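Putative lipoprotein (Bacteroides ovatus, PDB 3OQQ) is of unknown function but binds calcium ions in the crystal and is probably an extracellular lipoprotein, built largely from antiparallel beta sheets. Local coordinates at residues G90-E94 and M347-A351; I256-D260 and A301-L305; I208-L212 and V235-N239. One frame throughout, in Å; residues are numbered along the deposited sequence.

Interaction 1 of 3, residues G90-E94 and M347-A351; sequences GFNFE and MRGYA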
ATOM      1  N   GLY A  90      16.588 -12.806  -4.986  1.00 52.75           N
ATOM      2  CA  GLY A  90      17.203 -11.802  -5.855  1.00 49.87           C
ATOM      3  C   GLY A  90      16.375 -10.535  -6.009  1.00 46.33           C
ATOM      4  O   GLY A  90      15.304 -10.405  -5.400  1.00 46.79           O
ATOM      5  N   PHE A  91      16.847  -9.589  -6.838  1.00 34.96           N
ATOM      6  CA  PHE A  91      16.128  -8.322  -7.026  1.00 29.51           C
ATOM      7  C   PHE A  91      14.747  -8.546  -7.643  1.00 26.21           C
ATOM      8  O   PHE A  91      14.620  -9.301  -8.597  1.00 24.65           O
ATOM      9  CB  PHE A  91      16.937  -7.348  -7.893  1.00 29.34           C
ATOM     10  CG  PHE A  91      16.214  -6.084  -8.311  1.00 27.55           C
ATOM     11  CD1 PHE A  91      16.027  -5.037  -7.410  1.00 27.46           C
ATOM     12  CD2 PHE A  91      15.798  -5.905  -9.629  1.00 27.15           C
ATOM     13  CE1 PHE A  91      15.437  -3.834  -7.822  1.00 25.80           C
ATOM     14  CE2 PHE A  91      15.231  -4.694 -10.045  1.00 27.42           C
ATOM     15  CZ  PHE A  91      15.045  -3.669  -9.137  1.00 24.24           C
ATOM     16  N   ASN A  92      13.732  -7.848  -7.126  1.00 21.91           N
ATOM     17  CA  ASN A  92      12.382  -7.971  -7.654  1.00 21.01           C
ATOM     18  C   ASN A  92      11.613  -6.636  -7.571  1.00 23.84           C
ATOM     19  O   ASN A  92      10.453  -6.604  -7.178  1.00 24.03           O
ATOM     20  CB  ASN A  92      11.623  -9.130  -6.955  1.00 18.73           C
ATOM     21  CG  ASN A  92      10.351  -9.499  -7.651  1.00 35.95           C
ATOM     22  OD1 ASN A  92      10.321  -9.725  -8.875  1.00 23.89           O
ATOM     23  ND2 ASN A  92       9.270  -9.511  -6.880  1.00 26.71           N
ATOM     24  N   PHE A  93      12.269  -5.541  -7.988  1.00 20.49           N
ATOM     25  CA  PHE A  93      11.746  -4.168  -8.060  1.00 19.99           C
ATOM     26  C   PHE A  93      11.294  -3.571  -6.695  1.00 23.08           C
ATOM     27  O   PHE A  93      10.530  -2.611  -6.683  1.00 22.08           O
ATOM     28  CB  PHE A  93      10.600  -4.060  -9.113  1.00 20.69           C
ATOM     29  CG  PHE A  93      11.048  -4.516 -10.482  1.00 21.79           C
ATOM     30  CD1 PHE A  93      11.782  -3.673 -11.310  1.00 22.16           C
ATOM     31  CD2 PHE A  93      10.768  -5.813 -10.929  1.00 22.41           C
ATOM     32  CE1 PHE A  93      12.245  -4.117 -12.551  1.00 23.30           C
ATOM     33  CE2 PHE A  93      11.210  -6.249 -12.174  1.00 23.51           C
ATOM     34  CZ  PHE A  93      11.943  -5.401 -12.981  1.00 22.45           C
ATOM     35  N   GLU A  94      11.824  -4.067  -5.576  1.00 22.07           N
ATOM     36  CA  GLU A  94      11.506  -3.548  -4.232  1.00 22.02           C
ATOM     37  C   GLU A  94      12.116  -2.162  -4.056  1.00 26.90           C
ATOM     38  O   GLU A  94      13.294  -1.988  -4.381  1.00 26.63           O
ATOM     39  CB  GLU A  94      12.094  -4.473  -3.127  1.00 24.40           C
ATOM     40  CG  GLU A  94      11.603  -5.912  -3.136  1.00 34.55           C
ATOM     41  CD  GLU A  94      12.447  -6.896  -3.923  1.00 46.56           C
ATOM     42  OE1 GLU A  94      13.348  -6.474  -4.689  1.00 32.66           O
ATOM     43  OE2 GLU A  94      12.162  -8.106  -3.802  1.00 36.42           O
HETATM   44  N   MSE A 347       2.008  -7.843  -9.796  1.00 16.62           N
HETATM   45  CA  MSE A 347       3.399  -7.446 -10.063  1.00 14.79           C
HETATM   46  C   MSE A 347       4.278  -8.704 -10.188  1.00 19.51           C
HETATM   47  O   MSE A 347       3.854  -9.786  -9.796  1.00 15.09           O
HETATM   48  CB  MSE A 347       3.934  -6.536  -8.954  1.00 16.23           C
HETATM   49  CG  MSE A 347       3.089  -5.279  -8.775  1.00 20.65           C
HETATM   50 SE   MSE A 347       3.785  -4.051  -7.469  0.75 25.14          SE
HETATM   51  CE  MSE A 347       3.463  -5.096  -5.885  1.00 23.03           C
ATOM     52  N   ARG A 348       5.503  -8.557 -10.738  1.00 19.20           N
ATOM     53  CA  ARG A 348       6.425  -9.678 -10.905  1.00 19.67           C
ATOM     54  C   ARG A 348       6.637 -10.438  -9.597  1.00 23.69           C
ATOM     55  O   ARG A 348       6.897  -9.823  -8.556  1.00 22.01           O
ATOM     56  CB  ARG A 348       7.775  -9.159 -11.428  1.00 18.51           C
ATOM     57  CG  ARG A 348       8.740 -10.263 -11.738  1.00 20.85           C
ATOM     58  CD  ARG A 348      10.075  -9.738 -12.227  1.00 22.46           C
ATOM     59  NE  ARG A 348      10.910 -10.842 -12.707  1.00 25.94           N
ATOM     60  CZ  ARG A 348      11.805 -11.491 -11.970  1.00 36.27           C
ATOM     61  NH1 ARG A 348      12.003 -11.157 -10.702  1.00 25.75           N
ATOM     62  NH2 ARG A 348      12.511 -12.479 -12.497  1.00 24.39           N
ATOM     63  N   GLY A 349       6.521 -11.765  -9.680  1.00 20.79           N
ATOM     64  CA  GLY A 349       6.746 -12.664  -8.563  1.00 20.46           C
ATOM     65  C   GLY A 349       5.556 -12.848  -7.650  1.00 25.13           C
ATOM     66  O   GLY A 349       5.663 -13.576  -6.669  1.00 24.58           O
ATOM     67  N   TYR A 350       4.423 -12.173  -7.938  1.00 22.53           N
ATOM     68  CA  TYR A 350       3.209 -12.253  -7.111  1.00 21.58           C
ATOM     69  C   TYR A 350       2.181 -13.152  -7.766  1.00 24.13           C
ATOM     70  O   TYR A 350       1.907 -13.031  -8.971  1.00 24.09           O
ATOM     71  CB  TYR A 350       2.635 -10.846  -6.858  1.00 22.14           C
ATOM     72  CG  TYR A 350       3.476 -10.011  -5.911  1.00 23.64           C
ATOM     73  CD1 TYR A 350       4.559  -9.265  -6.375  1.00 24.91           C
ATOM     74  CD2 TYR A 350       3.158  -9.926  -4.556  1.00 24.38           C
ATOM     75  CE1 TYR A 350       5.293  -8.437  -5.517  1.00 22.61           C
ATOM     76  CE2 TYR A 350       3.893  -9.121  -3.688  1.00 25.37           C
ATOM     77  CZ  TYR A 350       4.951  -8.367  -4.175  1.00 27.66           C
ATOM     78  OH  TYR A 350       5.666  -7.585  -3.303  1.00 24.20           O
ATOM     79  N   ALA A 351       1.606 -14.048  -6.958  1.00 19.25           N
ATOM     80  CA  ALA A 351       0.657 -15.075  -7.388  1.00 18.91           C
ATOM     81  C   ALA A 351      -0.714 -14.534  -7.776  1.00 22.06           C
ATOM     82  O   ALA A 351      -1.225 -13.587  -7.157  1.00 22.24           O
ATOM     83  CB  ALA A 351       0.467 -16.104  -6.269  1.00 18.90           C
TER
HETATM   84  O   HOH W   1       7.871  -7.343  -8.210  1.00 24.12           O
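Arg348 and Asn92 carry most of this contact between two irregular loops, and they meet in a reciprocal pair of hydrogen bonds. Arg348 NH1 donates to Asn92 OD1 at 2.9 Å, while Asn92 ND2 donates to Arg348 O, also at 2.9 Å, so the Asn92 amide pairs with both the guanidinium and the backbone carbonyl of Arg348. The oxygen meets the guanidinium at its edge, near the plane, as suits an in-plane N-H donor. The extended side chain of Arg348, with chi1 to chi3 all t, spans the gap between the loops, and on its way its CD comes within 3.7 Å of CE2 of Phe93, at the edge of the ring. A water ties the backbones together as well, donating to Asn92 O at 2.9 Å and to Arg348 O at 2.7 Å.

Each loop has its own internal bonds. In 90-94, Asn92 N donates to Glu94 OE1 (2.8 Å). Residues 347-350 form a type II beta turn, closed by Tyr350 N to Met347 O at 3.1 Å; Gly349 has the positive phi that the third position of such a turn favours, and a side chain there would crowd Asn92 ND2.

Arg348 is held further by Ser377, which accepts from its NE. The contact thus joins the loop between strands 71-80 and 96-104 to the loop that leads from strand 343-346 to helix 357-364, with Phe93 resting against helix 408-413 through Trp411 and Val412.

Interaction 2 of 3, residues I256-D260 and A301-L305; sequences ILTVD and AEVRL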
ATOM      1  N   ILE A 256     -17.703  -0.392  -6.215  1.00 18.43           N
ATOM      2  CA  ILE A 256     -18.088  -1.606  -5.470  1.00 17.89           C
ATOM      3  C   ILE A 256     -16.864  -2.092  -4.696  1.00 19.95           C
ATOM      4  O   ILE A 256     -15.857  -2.448  -5.312  1.00 17.65           O
ATOM      5  CB  ILE A 256     -18.670  -2.745  -6.360  1.00 21.13           C
ATOM      6  CG1 ILE A 256     -19.788  -2.259  -7.321  1.00 22.39           C
ATOM      7  CG2 ILE A 256     -19.129  -3.932  -5.491  1.00 19.22           C
ATOM      8  CD1 ILE A 256     -20.085  -3.224  -8.501  1.00 30.20           C
ATOM      9  N   LEU A 257     -16.969  -2.137  -3.362  1.00 16.22           N
ATOM     10  CA  LEU A 257     -15.881  -2.602  -2.513  1.00 15.09           C
ATOM     11  C   LEU A 257     -16.262  -3.937  -1.900  1.00 20.30           C
ATOM     12  O   LEU A 257     -17.255  -4.032  -1.183  1.00 19.76           O
ATOM     13  CB  LEU A 257     -15.548  -1.564  -1.427  1.00 14.73           C
ATOM     14  CG  LEU A 257     -14.588  -1.963  -0.310  1.00 16.41           C
ATOM     15  CD1 LEU A 257     -13.205  -2.353  -0.858  1.00 13.44           C
ATOM     16  CD2 LEU A 257     -14.495  -0.864   0.681  1.00 19.37           C
ATOM     17  N   THR A 258     -15.486  -4.979  -2.225  1.00 17.01           N
ATOM     18  CA  THR A 258     -15.722  -6.318  -1.716  1.00 16.27           C
ATOM     19  C   THR A 258     -14.560  -6.698  -0.824  1.00 20.87           C
ATOM     20  O   THR A 258     -13.401  -6.536  -1.197  1.00 19.59           O
ATOM     21  CB  THR A 258     -15.950  -7.324  -2.860  1.00 20.95           C
ATOM     22  OG1 THR A 258     -16.991  -6.832  -3.702  1.00 20.19           O
ATOM     23  CG2 THR A 258     -16.337  -8.725  -2.348  1.00 16.51           C
ATOM     24  N   VAL A 259     -14.879  -7.179   0.374  1.00 19.02           N
ATOM     25  CA  VAL A 259     -13.874  -7.705   1.296  1.00 18.10           C
ATOM     26  C   VAL A 259     -14.233  -9.182   1.523  1.00 20.20           C
ATOM     27  O   VAL A 259     -15.310  -9.478   2.037  1.00 17.01           O
ATOM     28  CB  VAL A 259     -13.734  -6.894   2.612  1.00 20.77           C
ATOM     29  CG1 VAL A 259     -12.645  -7.489   3.492  1.00 19.73           C
ATOM     30  CG2 VAL A 259     -13.435  -5.424   2.330  1.00 19.41           C
ATOM     31  N   ASP A 260     -13.344 -10.099   1.109  1.00 17.97           N
ATOM     32  CA  ASP A 260     -13.557 -11.541   1.274  1.00 17.90           C
ATOM     33  C   ASP A 260     -12.456 -12.085   2.183  1.00 21.13           C
ATOM     34  O   ASP A 260     -11.327 -12.273   1.726  1.00 18.91           O
ATOM     35  CB  ASP A 260     -13.582 -12.258  -0.096  1.00 18.87           C
ATOM     36  CG  ASP A 260     -13.972 -13.739  -0.073  1.00 23.49           C
ATOM     37  OD1 ASP A 260     -13.937 -14.348   1.008  1.00 20.26           O
ATOM     38  OD2 ASP A 260     -14.261 -14.293  -1.154  1.00 30.12           O
ATOM     39  N   ALA A 301     -11.296   3.417  -1.094  1.00 16.78           N
ATOM     40  CA  ALA A 301     -11.811   2.237  -0.417  1.00 17.94           C
ATOM     41  C   ALA A 301     -11.118   2.192   0.954  1.00 23.18           C
ATOM     42  O   ALA A 301      -9.893   2.369   1.036  1.00 21.75           O
ATOM     43  CB  ALA A 301     -11.560   0.952  -1.213  1.00 18.45           C
ATOM     44  N   GLU A 302     -11.894   2.045   2.032  1.00 19.40           N
ATOM     45  CA  GLU A 302     -11.321   2.000   3.376  1.00 19.42           C
ATOM     46  C   GLU A 302     -11.787   0.732   4.074  1.00 24.46           C
ATOM     47  O   GLU A 302     -12.989   0.459   4.121  1.00 25.60           O
ATOM     48  CB  GLU A 302     -11.664   3.246   4.192  1.00 21.26           C
ATOM     49  CG  GLU A 302     -10.979   3.252   5.552  1.00 31.09           C
ATOM     50  CD  GLU A 302     -11.387   4.391   6.461  1.00 44.64           C
ATOM     51  OE1 GLU A 302     -10.788   5.483   6.343  1.00 35.71           O
ATOM     52  OE2 GLU A 302     -12.318   4.201   7.274  1.00 38.49           O
ATOM     53  N   VAL A 303     -10.828  -0.067   4.567  1.00 19.53           N
ATOM     54  CA  VAL A 303     -11.125  -1.355   5.201  1.00 17.91           C
ATOM     55  C   VAL A 303     -10.482  -1.428   6.566  1.00 21.90           C
ATOM     56  O   VAL A 303      -9.273  -1.251   6.711  1.00 20.49           O
ATOM     57  CB  VAL A 303     -10.674  -2.560   4.330  1.00 20.53           C
ATOM     58  CG1 VAL A 303     -11.075  -3.892   4.987  1.00 20.77           C
ATOM     59  CG2 VAL A 303     -11.235  -2.477   2.908  1.00 19.09           C
ATOM     60  N   ARG A 304     -11.308  -1.687   7.569  1.00 20.60           N
ATOM     61  CA  ARG A 304     -10.865  -1.932   8.929  1.00 21.63           C
ATOM     62  C   ARG A 304     -11.129  -3.401   9.235  1.00 26.53           C
ATOM     63  O   ARG A 304     -12.272  -3.861   9.120  1.00 25.50           O
ATOM     64  CB  ARG A 304     -11.597  -1.005   9.908  1.00 25.20           C
ATOM     65  CG  ARG A 304     -11.094  -1.096  11.340  1.00 36.79           C
ATOM     66  CD  ARG A 304     -11.918  -0.197  12.216  1.00 46.21           C
ATOM     67  NE  ARG A 304     -11.628  -0.377  13.638  1.00 47.24           N
ATOM     68  CZ  ARG A 304     -12.548  -0.315  14.592  1.00 60.17           C
ATOM     69  NH1 ARG A 304     -13.822  -0.109  14.283  1.00 39.08           N
ATOM     70  NH2 ARG A 304     -12.206  -0.472  15.865  1.00 53.06           N
ATOM     71  N   LEU A 305     -10.075  -4.156   9.542  1.00 23.88           N
ATOM     72  CA  LEU A 305     -10.212  -5.575   9.901  1.00 23.64           C
ATOM     73  C   LEU A 305      -9.837  -5.727  11.363  1.00 27.81           C
ATOM     74  O   LEU A 305      -8.716  -5.380  11.730  1.00 26.31           O
ATOM     75  CB  LEU A 305      -9.348  -6.490   9.021  1.00 23.46           C
ATOM     76  CG  LEU A 305      -9.480  -6.322   7.511  1.00 27.88           C
ATOM     77  CD1 LEU A 305      -8.380  -7.018   6.828  1.00 28.83           C
ATOM     78  CD2 LEU A 305     -10.802  -6.860   6.989  1.00 26.11           C
TER
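Leu257 lays its CD1 methyl against CB of Ala301, 3.7 Å away, and the same methyl lies 4.3 Å from CG2 of Val303. Its other methyl, CD2, reaches 4.0 Å from the carbonyl oxygen of Glu302. Two residues on, CG2 of Val259 meets CG2 of Val303 at 3.7 Å, and CG1 of Val259 lies 4.0 Å from CD2 of Leu305. The contact is apolar, with no hydrogen bond between the segments, because the strands belong to different sheets: their axes approach to 8.5 Å and run in nearly the same direction, at 24°. This is the face-to-face packing of a beta sandwich, in which every second side chain turns inward. Ile256, Thr258 and Asp260 accordingly lie on the other face of their strand, and Glu302 and Arg304 on the other face of theirs, where Arg304 forms a salt bridge with Glu175. Ile208, Ala210 and Leu212 of strand 205-215 extend the same interior layer beside Leu257 and Val259.

Interaction 3 of 3, residues I208-L212 and V235-N239; sequences ITASL and VKVEN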
ATOM      1  N   ILE A 208     -15.253  -6.952   9.907  1.00 23.04           N
ATOM      2  CA  ILE A 208     -14.866  -6.145   8.751  1.00 21.33           C
ATOM      3  C   ILE A 208     -15.692  -4.860   8.755  1.00 25.86           C
ATOM      4  O   ILE A 208     -16.924  -4.927   8.844  1.00 24.01           O
ATOM      5  CB  ILE A 208     -15.098  -6.920   7.418  1.00 23.52           C
ATOM      6  CG1 ILE A 208     -14.239  -8.195   7.307  1.00 23.48           C
ATOM      7  CG2 ILE A 208     -14.938  -6.011   6.180  1.00 23.50           C
ATOM      8  CD1 ILE A 208     -14.732  -9.175   6.292  1.00 22.37           C
ATOM      9  N   THR A 209     -15.031  -3.705   8.576  1.00 23.82           N
ATOM     10  CA  THR A 209     -15.706  -2.435   8.332  1.00 23.18           C
ATOM     11  C   THR A 209     -15.230  -2.022   6.954  1.00 24.91           C
ATOM     12  O   THR A 209     -14.029  -1.996   6.727  1.00 24.71           O
ATOM     13  CB  THR A 209     -15.486  -1.411   9.434  1.00 28.64           C
ATOM     14  OG1 THR A 209     -16.211  -1.837  10.584  1.00 27.98           O
ATOM     15  CG2 THR A 209     -15.956  -0.001   9.032  1.00 23.50           C
ATOM     16  N   ALA A 210     -16.155  -1.798   6.004  1.00 21.47           N
ATOM     17  CA  ALA A 210     -15.743  -1.422   4.650  1.00 19.60           C
ATOM     18  C   ALA A 210     -16.490  -0.174   4.228  1.00 22.33           C
ATOM     19  O   ALA A 210     -17.703  -0.116   4.409  1.00 20.73           O
ATOM     20  CB  ALA A 210     -15.995  -2.571   3.680  1.00 20.16           C
ATOM     21  N   SER A 211     -15.757   0.827   3.694  1.00 19.09           N
ATOM     22  CA  SER A 211     -16.304   2.118   3.251  1.00 17.90           C
ATOM     23  C   SER A 211     -15.800   2.546   1.897  1.00 20.52           C
ATOM     24  O   SER A 211     -14.637   2.317   1.538  1.00 19.14           O
ATOM     25  CB  SER A 211     -15.947   3.233   4.242  1.00 21.49           C
ATOM     26  OG  SER A 211     -16.146   2.871   5.599  1.00 27.03           O
ATOM     27  N   LEU A 212     -16.694   3.178   1.146  1.00 17.59           N
ATOM     28  CA  LEU A 212     -16.425   3.856  -0.121  1.00 16.10           C
ATOM     29  C   LEU A 212     -16.522   5.310   0.202  1.00 22.02           C
ATOM     30  O   LEU A 212     -17.501   5.722   0.838  1.00 23.95           O
ATOM     31  CB  LEU A 212     -17.416   3.445  -1.200  1.00 15.26           C
ATOM     32  CG  LEU A 212     -17.154   2.069  -1.811  1.00 19.35           C
ATOM     33  CD1 LEU A 212     -18.341   1.628  -2.670  1.00 18.34           C
ATOM     34  CD2 LEU A 212     -15.828   2.065  -2.587  1.00 19.04           C
ATOM     35  N   VAL A 235     -18.126  -9.109   2.649  1.00 20.73           N
ATOM     36  CA  VAL A 235     -18.736  -7.817   2.877  1.00 20.16           C
ATOM     37  C   VAL A 235     -18.626  -7.099   1.550  1.00 25.91           C
ATOM     38  O   VAL A 235     -17.530  -6.949   1.021  1.00 24.87           O
ATOM     39  CB  VAL A 235     -18.020  -7.064   4.052  1.00 23.45           C
ATOM     40  CG1 VAL A 235     -18.527  -5.637   4.196  1.00 23.45           C
ATOM     41  CG2 VAL A 235     -18.191  -7.823   5.359  1.00 23.13           C
ATOM     42  N   LYS A 236     -19.765  -6.730   0.973  1.00 23.62           N
ATOM     43  CA  LYS A 236     -19.809  -5.992  -0.280  1.00 22.49           C
ATOM     44  C   LYS A 236     -20.520  -4.671  -0.018  1.00 27.04           C
ATOM     45  O   LYS A 236     -21.643  -4.693   0.472  1.00 25.80           O
ATOM     46  CB  LYS A 236     -20.518  -6.825  -1.365  1.00 24.61           C
ATOM     47  CG  LYS A 236     -20.607  -6.159  -2.739  1.00 34.50           C
ATOM     48  CD  LYS A 236     -20.951  -7.193  -3.799  1.00 43.64           C
ATOM     49  CE  LYS A 236     -21.974  -6.704  -4.786  1.00 64.65           C
ATOM     50  NZ  LYS A 236     -23.358  -6.744  -4.232  1.00 78.40           N
ATOM     51  N   VAL A 237     -19.847  -3.528  -0.264  1.00 24.38           N
ATOM     52  CA  VAL A 237     -20.486  -2.216  -0.116  1.00 25.18           C
ATOM     53  C   VAL A 237     -20.400  -1.514  -1.488  1.00 27.56           C
ATOM     54  O   VAL A 237     -19.400  -1.646  -2.205  1.00 26.81           O
ATOM     55  CB  VAL A 237     -20.016  -1.325   1.077  1.00 28.43           C
ATOM     56  CG1 VAL A 237     -20.211  -2.038   2.408  1.00 28.80           C
ATOM     57  CG2 VAL A 237     -18.597  -0.837   0.931  1.00 27.10           C
ATOM     58  N   GLU A 238     -21.488  -0.874  -1.887  1.00 21.88           N
ATOM     59  CA  GLU A 238     -21.515  -0.243  -3.197  1.00 21.49           C
ATOM     60  C   GLU A 238     -22.385   1.012  -3.245  1.00 25.43           C
ATOM     61  O   GLU A 238     -23.387   1.138  -2.525  1.00 22.82           O
ATOM     62  CB  GLU A 238     -22.012  -1.241  -4.271  1.00 22.54           C
ATOM     63  CG  GLU A 238     -23.352  -1.890  -3.964  1.00 30.70           C
ATOM     64  CD  GLU A 238     -23.968  -2.750  -5.047  1.00 41.59           C
ATOM     65  OE1 GLU A 238     -23.324  -3.736  -5.459  1.00 44.79           O
ATOM     66  OE2 GLU A 238     -25.130  -2.485  -5.432  1.00 55.91           O
ATOM     67  N   ASN A 239     -22.018   1.907  -4.151  1.00 22.77           N
ATOM     68  CA  ASN A 239     -22.812   3.076  -4.496  1.00 23.93           C
ATOM     69  C   ASN A 239     -22.719   3.151  -5.994  1.00 27.40           C
ATOM     70  O   ASN A 239     -21.645   3.429  -6.522  1.00 24.65           O
ATOM     71  CB  ASN A 239     -22.336   4.348  -3.795  1.00 23.97           C
ATOM     72  CG  ASN A 239     -23.177   5.572  -4.081  1.00 27.82           C
ATOM     73  OD1 ASN A 239     -23.813   5.701  -5.138  1.00 19.46           O
ATOM     74  ND2 ASN A 239     -23.201   6.510  -3.138  1.00 16.77           N
TER
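Between strands 208-212 and 235-239 the inward side chains form a close apolar layer, and their rotamers decide which methyls meet. Ile208 (m, t) sets CG2 3.8 Å from CG2 of Val235. That valine is t, and its second methyl, CG1, comes to 4.0 Å from CB of Ala210, so one residue bridges two positions of the facing strand. Val237 takes the m rotamer instead and brings CG2 to 3.7 Å from the carbonyl oxygen of Ala210, 4.2 Å from CB of the same alanine and 4.2 Å from CG of Leu212. CB of Ala210 thus touches both valines. Leu212 (m, t) stretches CD1 across the gap until it lies against backbone: 3.5 Å from Val237 O, 3.7 Å from CA of Glu238 and 4.0 Å from Asn239 N.

Alternation along the strands turns Thr209 and Ser211 away from the contact, and likewise Lys236 and Glu238, whose NZ and OE1 make a salt bridge at 3.2 Å along the other face of their strand. Asn239 points inward, its OD1 bound to Asn241 N and its ND2 to Leu224 O of strand 221-230, a bond that crosses to the other sheet.

No hydrogen bond links the two segments. Their axes, 7.0 Å apart at closest approach and at 18° to one another, belong to facing layers of a beta sandwich. In one layer, strand 205-215 lies between strands 221-230 and 298-307; in the other, strand 234-242 is an outermost strand of the chain's six-stranded sheet, hydrogen-bonded to strand 253-263.

Interactions 2 and 3 are neighbouring parts of one buried interface, their centres about 5 Å apart. Strands 298-307 and 205-215 are adjacent in one sheet, strands 253-263 and 234-242 in the other, so both contacts join the same two layers. Within a layer the partners are tied by backbone hydrogen bonds; across the layers these segments meet mainly by apolar side-chain packing, without hydrogen bonds between the paired segments. Interaction 1 lies apart, its centre about 25 Å from that of interaction 2 and 30 Å from that of interaction 3. Partly buried and made between loops, it relies on directed hydrogen bonds and a bridging water. In sequence, its segments enclose both of the sandwich contacts.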